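Local coordinates for ABC-type branched-chain amino acid transport systems periplasmic component-like protein (Thermomonospora curvata, PDB 4N03) that probably serves as the extracytoplasmic substrate-binding component of an ABC transporter, capturing fatty acids such as the bound palmitic acid for import, at residues A[136-144]-A[338-346]; A[186-195]-A[394-405]. All coordinates share one frame; numbering follows the deposited sequence.

Contact 1 of 2, residues A[136-144]-A[338-346]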
loop_
_atom_site.group_PDB
_atom_site.type_symbol
_atom_site.label_atom_id
_atom_site.label_comp_id
_atom_site.label_asym_id
_atom_site.label_seq_id
_atom_site.Cartn_x
_atom_site.Cartn_y
_atom_site.Cartn_z
ATOM N N LEU A 136 -6.522 -5.163 -10.077
ATOM C CA LEU A 136 -5.860 -5.601 -11.285
ATOM C C LEU A 136 -6.848 -5.619 -12.435
ATOM O O LEU A 136 -8.076 -5.607 -12.226
ATOM C CB LEU A 136 -5.241 -6.993 -11.103
ATOM C CG LEU A 136 -4.085 -7.076 -10.100
ATOM C CD1 LEU A 136 -3.649 -8.536 -10.032
ATOM C CD2 LEU A 136 -2.910 -6.186 -10.512
ATOM N N GLY A 137 -6.323 -5.642 -13.642
ATOM C CA GLY A 137 -7.160 -5.750 -14.841
ATOM C C GLY A 137 -7.650 -4.453 -15.394
ATOM O O GLY A 137 -8.489 -4.422 -16.293
ATOM N N SER A 138 -7.124 -3.337 -14.906
ATOM C CA SER A 138 -7.489 -2.027 -15.475
ATOM C C SER A 138 -6.280 -1.321 -15.995
ATOM O O SER A 138 -5.338 -1.052 -15.221
ATOM C CB SER A 138 -8.092 -1.113 -14.444
ATOM O OG SER A 138 -8.181 0.192 -15.077
ATOM N N LYS A 139 -6.268 -0.924 -17.263
ATOM C CA LYS A 139 -5.140 -0.199 -17.841
ATOM C C LYS A 139 -4.814 1.035 -17.003
ATOM O O LYS A 139 -3.653 1.402 -16.933
ATOM C CB LYS A 139 -5.421 0.234 -19.311
ATOM C CG LYS A 139 -4.204 0.750 -20.094
ATOM C CD LYS A 139 -4.544 1.279 -21.499
ATOM C CE LYS A 139 -3.347 2.015 -22.103
ATOM N NZ LYS A 139 -3.638 2.499 -23.480
ATOM N N TYR A 140 -5.848 1.652 -16.459
ATOM C CA TYR A 140 -5.689 2.958 -15.825
ATOM C C TYR A 140 -5.305 2.898 -14.376
ATOM O O TYR A 140 -4.947 3.952 -13.802
ATOM C CB TYR A 140 -6.956 3.777 -16.030
ATOM C CG TYR A 140 -7.204 3.997 -17.464
ATOM C CD1 TYR A 140 -6.469 4.922 -18.156
ATOM C CD2 TYR A 140 -8.104 3.219 -18.177
ATOM C CE1 TYR A 140 -6.628 5.130 -19.495
ATOM C CE2 TYR A 140 -8.234 3.414 -19.579
ATOM C CZ TYR A 140 -7.451 4.373 -20.195
ATOM O OH TYR A 140 -7.549 4.656 -21.548
ATOM N N ILE A 141 -5.327 1.731 -13.744
ATOM C CA ILE A 141 -4.994 1.597 -12.330
ATOM C C ILE A 141 -3.691 0.873 -12.197
ATOM O O ILE A 141 -3.569 -0.247 -12.700
ATOM C CB ILE A 141 -6.093 0.890 -11.539
ATOM C CG1 ILE A 141 -7.421 1.635 -11.685
ATOM C CG2 ILE A 141 -5.655 0.765 -10.089
ATOM C CD1 ILE A 141 -8.603 0.920 -11.050
ATOM N N GLN A 142 -2.677 1.499 -11.599
ATOM C CA GLN A 142 -1.442 0.782 -11.298
ATOM C C GLN A 142 -1.435 0.293 -9.889
ATOM O O GLN A 142 -1.241 1.087 -8.954
ATOM C CB GLN A 142 -0.233 1.688 -11.507
ATOM C CG GLN A 142 1.082 0.989 -11.173
ATOM C CD GLN A 142 1.281 -0.187 -12.137
ATOM O OE1 GLN A 142 1.339 0.019 -13.344
ATOM N NE2 GLN A 142 1.410 -1.383 -11.612
ATOM N N VAL A 143 -1.589 -1.012 -9.714
ATOM C CA VAL A 143 -1.392 -1.614 -8.408
ATOM C C VAL A 143 0.095 -1.794 -8.242
ATOM O O VAL A 143 0.753 -2.437 -9.030
ATOM C CB VAL A 143 -2.119 -2.958 -8.291
ATOM C CG1 VAL A 143 -1.879 -3.511 -6.890
ATOM C CG2 VAL A 143 -3.616 -2.802 -8.567
ATOM N N THR A 144 0.660 -1.105 -7.251
ATOM C CA THR A 144 2.107 -1.176 -7.048
ATOM C C THR A 144 2.488 -2.430 -6.275
ATOM O O THR A 144 1.618 -3.076 -5.697
ATOM C CB THR A 144 2.592 0.061 -6.301
ATOM O OG1 THR A 144 1.904 0.141 -5.060
ATOM C CG2 THR A 144 2.345 1.344 -7.118
ATOM N N GLY A 338 -2.138 10.219 -23.331
ATOM C CA GLY A 338 -0.693 10.406 -23.374
ATOM C C GLY A 338 -0.045 9.943 -22.079
ATOM O O GLY A 338 0.993 9.287 -22.072
ATOM N N LEU A 339 -0.699 10.247 -20.973
ATOM C CA LEU A 339 -0.126 9.921 -19.686
ATOM C C LEU A 339 -0.088 8.434 -19.421
ATOM O O LEU A 339 0.893 7.876 -18.967
ATOM C CB LEU A 339 -0.875 10.648 -18.581
ATOM C CG LEU A 339 -0.269 10.495 -17.184
ATOM C CD1 LEU A 339 1.119 11.120 -17.107
ATOM C CD2 LEU A 339 -1.165 11.168 -16.154
ATOM N N ILE A 340 -1.197 7.734 -19.690
ATOM C CA ILE A 340 -1.246 6.308 -19.427
ATOM C C ILE A 340 -0.301 5.562 -20.348
ATOM O O ILE A 340 0.351 4.623 -19.930
ATOM C CB ILE A 340 -2.670 5.733 -19.433
ATOM C CG1 ILE A 340 -2.691 4.377 -18.705
ATOM C CG2 ILE A 340 -3.222 5.616 -20.825
ATOM C CD1 ILE A 340 -2.331 4.459 -17.233
ATOM N N ASN A 341 -0.208 6.007 -21.599
ATOM C CA ASN A 341 0.693 5.310 -22.519
ATOM C C ASN A 341 2.152 5.525 -22.105
ATOM O O ASN A 341 2.954 4.624 -22.180
ATOM C CB ASN A 341 0.410 5.795 -23.936
ATOM C CG ASN A 341 -0.888 5.235 -24.492
ATOM O OD1 ASN A 341 -1.452 4.307 -23.945
ATOM N ND2 ASN A 341 -1.358 5.853 -25.513
ATOM N N ALA A 342 2.494 6.713 -21.593
ATOM C CA ALA A 342 3.828 6.980 -21.048
ATOM C C ALA A 342 4.092 6.059 -19.859
ATOM O O ALA A 342 5.131 5.424 -19.773
ATOM C CB ALA A 342 3.973 8.438 -20.634
ATOM N N HIS A 343 3.125 5.953 -18.939
ATOM C CA HIS A 343 3.301 5.086 -17.791
ATOM C C HIS A 343 3.516 3.610 -18.212
ATOM O O HIS A 343 4.416 2.924 -17.761
ATOM C CB HIS A 343 2.070 5.162 -16.870
ATOM C CG HIS A 343 2.165 4.206 -15.739
ATOM N ND1 HIS A 343 3.163 4.230 -14.796
ATOM C CD2 HIS A 343 1.427 3.099 -15.480
ATOM C CE1 HIS A 343 3.006 3.217 -13.964
ATOM N NE2 HIS A 343 1.952 2.510 -14.364
ATOM N N ARG A 344 2.650 3.120 -19.085
ATOM C CA ARG A 344 2.582 1.687 -19.447
ATOM C C ARG A 344 3.666 1.297 -20.424
ATOM O O ARG A 344 3.691 0.126 -20.845
ATOM C CB ARG A 344 1.236 1.320 -20.034
ATOM C CG ARG A 344 0.080 1.421 -19.058
ATOM C CD ARG A 344 -0.186 0.169 -18.318
ATOM N NE ARG A 344 -1.139 0.303 -17.233
ATOM C CZ ARG A 344 -0.957 -0.206 -16.030
ATOM N NH1 ARG A 344 0.104 -0.897 -15.731
ATOM N NH2 ARG A 344 -1.907 -0.070 -15.118
ATOM N N SER A 345 4.517 2.237 -20.823
ATOM C CA SER A 345 5.720 1.954 -21.597
ATOM C C SER A 345 6.877 1.480 -20.755
ATOM O O SER A 345 7.854 0.981 -21.303
ATOM C CB SER A 345 6.089 3.140 -22.475
ATOM O OG SER A 345 6.667 4.195 -21.705
ATOM N N GLU A 346 6.754 1.543 -19.430
ATOM C CA GLU A 346 7.890 1.228 -18.527
ATOM C C GLU A 346 7.874 -0.179 -18.062
ATOM O O GLU A 346 7.000 -0.582 -17.239
ATOM C CB GLU A 346 7.805 2.189 -17.324
ATOM C CG GLU A 346 8.862 1.972 -16.268
ATOM C CD GLU A 346 10.254 2.108 -16.820
ATOM O OE1 GLU A 346 10.880 1.116 -17.194
ATOM O OE2 GLU A 346 10.772 3.248 -16.890
#
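Gln142 and His343 meet because both side chains leave their backbones with CG anti to the main-chain N (chi1 179° and 175°), and a bend at chi2 of Gln142 then carries its amide oxygen to the imidazole edge. The ring nitrogen NE2 of His343 donates to OE1 of Gln142 over 2.8 Å, nearly straight and close to the ring plane, while the amide is turned well away from that plane. The other end of the amide is held too, since NE2 of Gln142 donates to the carbonyl oxygen of Val143. Phe125 and Phe359 meet the imidazole ring.

Arg344, just after helix 336-343, reaches into the loop and grips one carbonyl side-on: NE lies 2.8 Å and NH2 2.9 Å from O of Lys139, which sits in the guanidinium plane. NH1 adds only a weak bond to OE1 of Gln142 and has a firmer acceptor in the carbonyl of Phe359. Ile340 packs beside this grip, its CG2 3.7 Å from CE1 of Tyr140 and its CD1 against O of Lys139. In the conformer given, the extended Lys139 chain crosses Ile340, and its NZ donates to OD1 of Asn341 at 2.9 Å, in the carbonyl plane. The contact joins the loop after strand 126-129 to helix 336-343: arginine suits a lone carbonyl by setting two nitrogens on one oxygen, histidine gives one directed N-H, and together they probably help to hold the loop, alongside its backbone bonds to Thr126.

Contact 2 of 2, residues A[186-195]-A[394-405]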
loop_
_atom_site.group_PDB
_atom_site.type_symbol
_atom_site.label_atom_id
_atom_site.label_comp_id
_atom_site.label_asym_id
_atom_site.label_seq_id
_atom_site.Cartn_x
_atom_site.Cartn_y
_atom_site.Cartn_z
ATOM N N ARG A 186 -7.502 -14.956 0.776
ATOM C CA ARG A 186 -7.366 -15.850 -0.370
ATOM C C ARG A 186 -5.985 -16.450 -0.433
ATOM O O ARG A 186 -5.774 -17.632 -0.708
ATOM C CB ARG A 186 -7.734 -15.130 -1.663
ATOM C CG ARG A 186 -7.718 -16.029 -2.876
ATOM C CD ARG A 186 -7.943 -15.248 -4.131
ATOM N NE ARG A 186 -7.926 -16.108 -5.300
ATOM C CZ ARG A 186 -8.933 -16.318 -6.099
ATOM N NH1 ARG A 186 -10.092 -15.719 -5.939
ATOM N NH2 ARG A 186 -8.719 -17.066 -7.126
ATOM N N GLY A 187 -4.969 -15.618 -0.221
ATOM C CA GLY A 187 -3.581 -16.095 -0.184
ATOM C C GLY A 187 -3.319 -17.052 0.957
ATOM O O GLY A 187 -2.722 -18.115 0.777
ATOM N N THR A 188 -3.786 -16.707 2.155
ATOM C CA THR A 188 -3.673 -17.611 3.286
ATOM C C THR A 188 -4.230 -18.998 2.946
ATOM O O THR A 188 -3.594 -20.017 3.257
ATOM C CB THR A 188 -4.423 -17.043 4.485
ATOM O OG1 THR A 188 -3.874 -15.763 4.793
ATOM C CG2 THR A 188 -4.303 -17.917 5.686
ATOM N N LYS A 189 -5.427 -19.024 2.380
ATOM C CA LYS A 189 -6.106 -20.290 2.107
ATOM C C LYS A 189 -5.408 -21.064 1.028
ATOM O O LYS A 189 -5.363 -22.318 1.093
ATOM C CB LYS A 189 -7.548 -20.024 1.793
ATOM C CG LYS A 189 -8.279 -19.510 3.027
ATOM C CD LYS A 189 -9.639 -18.988 2.701
ATOM C CE LYS A 189 -10.537 -20.128 2.319
ATOM N NZ LYS A 189 -11.879 -19.562 2.322
ATOM N N TYR A 190 -4.830 -20.382 0.039
ATOM C CA TYR A 190 -4.060 -21.091 -1.002
ATOM C C TYR A 190 -2.864 -21.757 -0.393
ATOM O O TYR A 190 -2.574 -22.946 -0.602
ATOM C CB TYR A 190 -3.669 -20.128 -2.105
ATOM C CG TYR A 190 -2.838 -20.794 -3.171
ATOM C CD1 TYR A 190 -3.445 -21.570 -4.160
ATOM C CD2 TYR A 190 -1.460 -20.681 -3.179
ATOM C CE1 TYR A 190 -2.708 -22.184 -5.111
ATOM C CE2 TYR A 190 -0.726 -21.306 -4.187
ATOM C CZ TYR A 190 -1.374 -22.065 -5.170
ATOM O OH TYR A 190 -0.660 -22.669 -6.171
ATOM N N ALA A 191 -2.102 -20.971 0.370
ATOM C CA ALA A 191 -0.949 -21.505 1.031
ATOM C C ALA A 191 -1.313 -22.686 1.945
ATOM O O ALA A 191 -0.622 -23.704 1.995
ATOM C CB ALA A 191 -0.206 -20.429 1.792
ATOM N N ALA A 192 -2.388 -22.535 2.687
ATOM C CA ALA A 192 -2.812 -23.589 3.622
ATOM C C ALA A 192 -3.193 -24.886 2.880
ATOM O O ALA A 192 -2.824 -25.949 3.301
ATOM C CB ALA A 192 -3.980 -23.117 4.452
ATOM N N GLU A 193 -3.875 -24.737 1.775
ATOM C CA GLU A 193 -4.199 -25.924 0.975
ATOM C C GLU A 193 -2.953 -26.606 0.454
ATOM O O GLU A 193 -2.840 -27.860 0.469
ATOM C CB GLU A 193 -5.159 -25.549 -0.192
ATOM C CG GLU A 193 -5.748 -26.695 -1.002
ATOM C CD GLU A 193 -6.621 -27.582 -0.154
ATOM O OE1 GLU A 193 -7.610 -27.097 0.451
ATOM O OE2 GLU A 193 -6.317 -28.781 -0.089
ATOM N N GLN A 194 -2.010 -25.813 -0.036
ATOM C CA GLN A 194 -0.813 -26.371 -0.621
ATOM C C GLN A 194 0.111 -27.004 0.405
ATOM O O GLN A 194 0.758 -27.982 0.117
ATOM C CB GLN A 194 -0.075 -25.304 -1.443
ATOM C CG GLN A 194 -0.785 -24.887 -2.713
ATOM C CD GLN A 194 -0.597 -25.919 -3.815
ATOM O OE1 GLN A 194 -0.373 -27.092 -3.558
ATOM N NE2 GLN A 194 -0.650 -25.491 -5.019
ATOM N N LEU A 195 0.184 -26.407 1.605
ATOM C CA LEU A 195 1.104 -26.785 2.660
ATOM C C LEU A 195 0.525 -27.701 3.697
ATOM O O LEU A 195 1.276 -28.133 4.573
ATOM C CB LEU A 195 1.675 -25.548 3.329
ATOM C CG LEU A 195 2.507 -24.618 2.424
ATOM C CD1 LEU A 195 2.823 -23.306 3.114
ATOM C CD2 LEU A 195 3.781 -25.295 1.936
ATOM N N LEU A 394 5.920 -21.060 -4.274
ATOM C CA LEU A 394 4.539 -21.132 -4.011
ATOM C C LEU A 394 3.809 -19.916 -4.587
ATOM O O LEU A 394 2.772 -20.024 -5.246
ATOM C CB LEU A 394 4.389 -21.258 -2.498
ATOM C CG LEU A 394 3.013 -21.557 -1.971
ATOM C CD1 LEU A 394 2.471 -22.880 -2.448
ATOM C CD2 LEU A 394 3.008 -21.544 -0.437
ATOM N N ALA A 395 4.346 -18.712 -4.302
ATOM C CA ALA A 395 3.764 -17.510 -4.847
ATOM C C ALA A 395 3.965 -17.353 -6.354
ATOM O O ALA A 395 3.127 -16.801 -7.035
ATOM C CB ALA A 395 4.308 -16.283 -4.151
ATOM N N LYS A 396 5.099 -17.827 -6.854
ATOM C CA LYS A 396 5.406 -17.714 -8.261
ATOM C C LYS A 396 4.389 -18.495 -9.115
ATOM O O LYS A 396 4.047 -18.039 -10.171
ATOM C CB LYS A 396 6.769 -18.324 -8.532
ATOM C CG LYS A 396 7.292 -18.190 -9.962
ATOM C CD LYS A 396 8.757 -18.679 -9.956
ATOM C CE LYS A 396 9.516 -18.487 -11.224
ATOM N NZ LYS A 396 10.795 -19.230 -11.094
ATOM N N ASN A 397 3.919 -19.657 -8.645
ATOM C CA ASN A 397 3.064 -20.523 -9.417
ATOM C C ASN A 397 1.587 -20.266 -9.173
ATOM O O ASN A 397 0.751 -20.796 -9.895
ATOM C CB ASN A 397 3.427 -22.003 -9.197
ATOM C CG ASN A 397 4.851 -22.320 -9.620
ATOM O OD1 ASN A 397 5.420 -21.653 -10.477
ATOM N ND2 ASN A 397 5.408 -23.317 -9.036
ATOM N N TYR A 398 1.265 -19.493 -8.144
ATOM C CA TYR A 398 -0.091 -19.148 -7.789
ATOM C C TYR A 398 -0.725 -18.350 -8.900
ATOM O O TYR A 398 -0.113 -17.506 -9.541
ATOM C CB TYR A 398 -0.019 -18.259 -6.541
ATOM C CG TYR A 398 -1.332 -17.617 -6.118
ATOM C CD1 TYR A 398 -2.428 -18.344 -5.656
ATOM C CD2 TYR A 398 -1.478 -16.248 -6.173
ATOM C CE1 TYR A 398 -3.570 -17.734 -5.252
ATOM C CE2 TYR A 398 -2.602 -15.629 -5.756
ATOM C CZ TYR A 398 -3.670 -16.351 -5.286
ATOM O OH TYR A 398 -4.820 -15.778 -4.883
ATOM N N GLN A 399 -2.015 -18.657 -9.142
ATOM C CA GLN A 399 -2.849 -17.943 -10.100
ATOM C C GLN A 399 -3.520 -16.765 -9.474
ATOM O O GLN A 399 -4.360 -16.910 -8.600
ATOM C CB GLN A 399 -3.912 -18.892 -10.671
ATOM C CG GLN A 399 -3.388 -20.138 -11.285
ATOM C CD GLN A 399 -2.453 -19.820 -12.408
ATOM O OE1 GLN A 399 -2.928 -19.456 -13.502
ATOM N NE2 GLN A 399 -1.152 -19.961 -12.201
ATOM N N VAL A 400 -3.116 -15.558 -9.889
ATOM C CA VAL A 400 -3.594 -14.359 -9.249
ATOM C C VAL A 400 -4.887 -13.950 -9.967
ATOM O O VAL A 400 -4.893 -13.775 -11.182
ATOM C CB VAL A 400 -2.545 -13.224 -9.326
ATOM C CG1 VAL A 400 -3.078 -11.994 -8.647
ATOM C CG2 VAL A 400 -1.244 -13.673 -8.677
ATOM N N PRO A 401 -5.991 -13.769 -9.232
ATOM C CA PRO A 401 -7.219 -13.342 -9.898
ATOM C C PRO A 401 -7.131 -11.920 -10.393
ATOM O O PRO A 401 -6.372 -11.086 -9.815
ATOM C CB PRO A 401 -8.289 -13.488 -8.801
ATOM C CG PRO A 401 -7.513 -13.322 -7.544
ATOM C CD PRO A 401 -6.190 -13.978 -7.804
ATOM N N VAL A 402 -7.854 -11.569 -11.435
ATOM C CA VAL A 402 -7.771 -10.313 -12.089
ATOM C C VAL A 402 -9.075 -9.576 -12.000
ATOM O O VAL A 402 -10.041 -9.931 -12.648
ATOM C CB VAL A 402 -7.355 -10.496 -13.560
ATOM C CG1 VAL A 402 -7.268 -9.129 -14.227
ATOM C CG2 VAL A 402 -6.015 -11.206 -13.643
ATOM N N GLY A 403 -9.124 -8.547 -11.142
ATOM C CA GLY A 403 -10.311 -7.714 -10.992
ATOM C C GLY A 403 -11.362 -8.204 -10.007
ATOM O O GLY A 403 -12.394 -7.572 -9.857
ATOM N N THR A 404 -11.074 -9.310 -9.322
ATOM C CA THR A 404 -11.871 -9.855 -8.260
ATOM C C THR A 404 -10.917 -10.382 -7.196
ATOM O O THR A 404 -9.704 -10.410 -7.430
ATOM C CB THR A 404 -12.721 -11.043 -8.782
ATOM O OG1 THR A 404 -11.843 -12.066 -9.289
ATOM C CG2 THR A 404 -13.695 -10.623 -9.865
ATOM N N PHE A 405 -11.438 -10.866 -6.083
ATOM C CA PHE A 405 -10.687 -11.645 -5.096
ATOM C C PHE A 405 -11.520 -12.856 -4.738
ATOM O O PHE A 405 -10.947 -13.758 -4.125
ATOM C CB PHE A 405 -10.328 -10.834 -3.827
ATOM C CG PHE A 405 -11.503 -10.573 -2.910
ATOM C CD1 PHE A 405 -11.816 -11.440 -1.889
ATOM C CD2 PHE A 405 -12.290 -9.472 -3.078
ATOM C CE1 PHE A 405 -12.916 -11.231 -1.089
ATOM C CE2 PHE A 405 -13.408 -9.265 -2.278
ATOM C CZ PHE A 405 -13.715 -10.134 -1.282
ATOM O OXT PHE A 405 -12.757 -12.874 -4.975
HETATM O O HOH W 1 -6.199 -18.394 -7.277
HETATM O O HOH W 2 -12.046 -14.345 -8.053
HETATM O O HOH W 3 1.878 -22.420 -6.225
HETATM O O HOH W 4 -1.157 -22.506 -8.774
#
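Leu394 sits as a knob in a hole on helix 179-195 formed by Tyr190, Ala191, Gln194 and Leu195. Its CD1 lies 3.7 Å from CB of Gln194, and CD2 touches both CB of Ala191 and CD1 of Leu195; the small alanine leaves room for the branched leucine. Next to it the edge of Tyr398 points at the face of Tyr190, with CD1 of Tyr398 over the centre of that ring, the centroids 4.7 Å apart and the planes at 59°. In the conformer given, CG of Gln194 lies over the opposite face, offset toward its rim, and NE2 donates to OH of Tyr190. Two waters link that hydroxyl to the carbonyls of Leu394 and Asn397.

Farther out, Arg186 runs extended from CG to NE (chi1 -176°), which carries its guanidinium past Tyr398 to the C-terminus. CG of Pro401 lies 3.5 Å above the centre of one guanidinium face. NH1 donates to O of Phe405 over 2.8 Å, while NE makes a weak bond to OH of Tyr398, whose stronger partner is Asp149. Water 1 joins NH2 to the carbonyl of Gln399. A leucine in place of Arg186 would probably leave the Phe405 carboxylate without this donor and the terminal residues less firmly held. Apolar at one end and polar at the other, the contact lays the C-terminal tail of this leucine-binding-protein-family fold along helix 179-195, with an arginine hydrogen-bonded to the terminal carboxylate, whose negative charge it probably helps to offset.

In the fold
Contacts 1 and 2 have centres 24 Å apart, and their segments alternate along the chain, so the two are interleaved. They meet directly where the loop 136-144 lies against the C-terminal tail 394-405: CA of Gly137 is 3.4 Å from CG1 of Val402, and CD1 of Leu136 packs on CG1 of Val400 at 3.8 Å. Contact 1 ties that loop to helix 336-343, whereas contact 2 ties the tail to helix 179-195, beside the seven-stranded sheet. Both come near the bound palmitic acid: the side chains of Gln142 and Phe405 each lie about 10 Å from it, and Thr144, within 136-144, touches it.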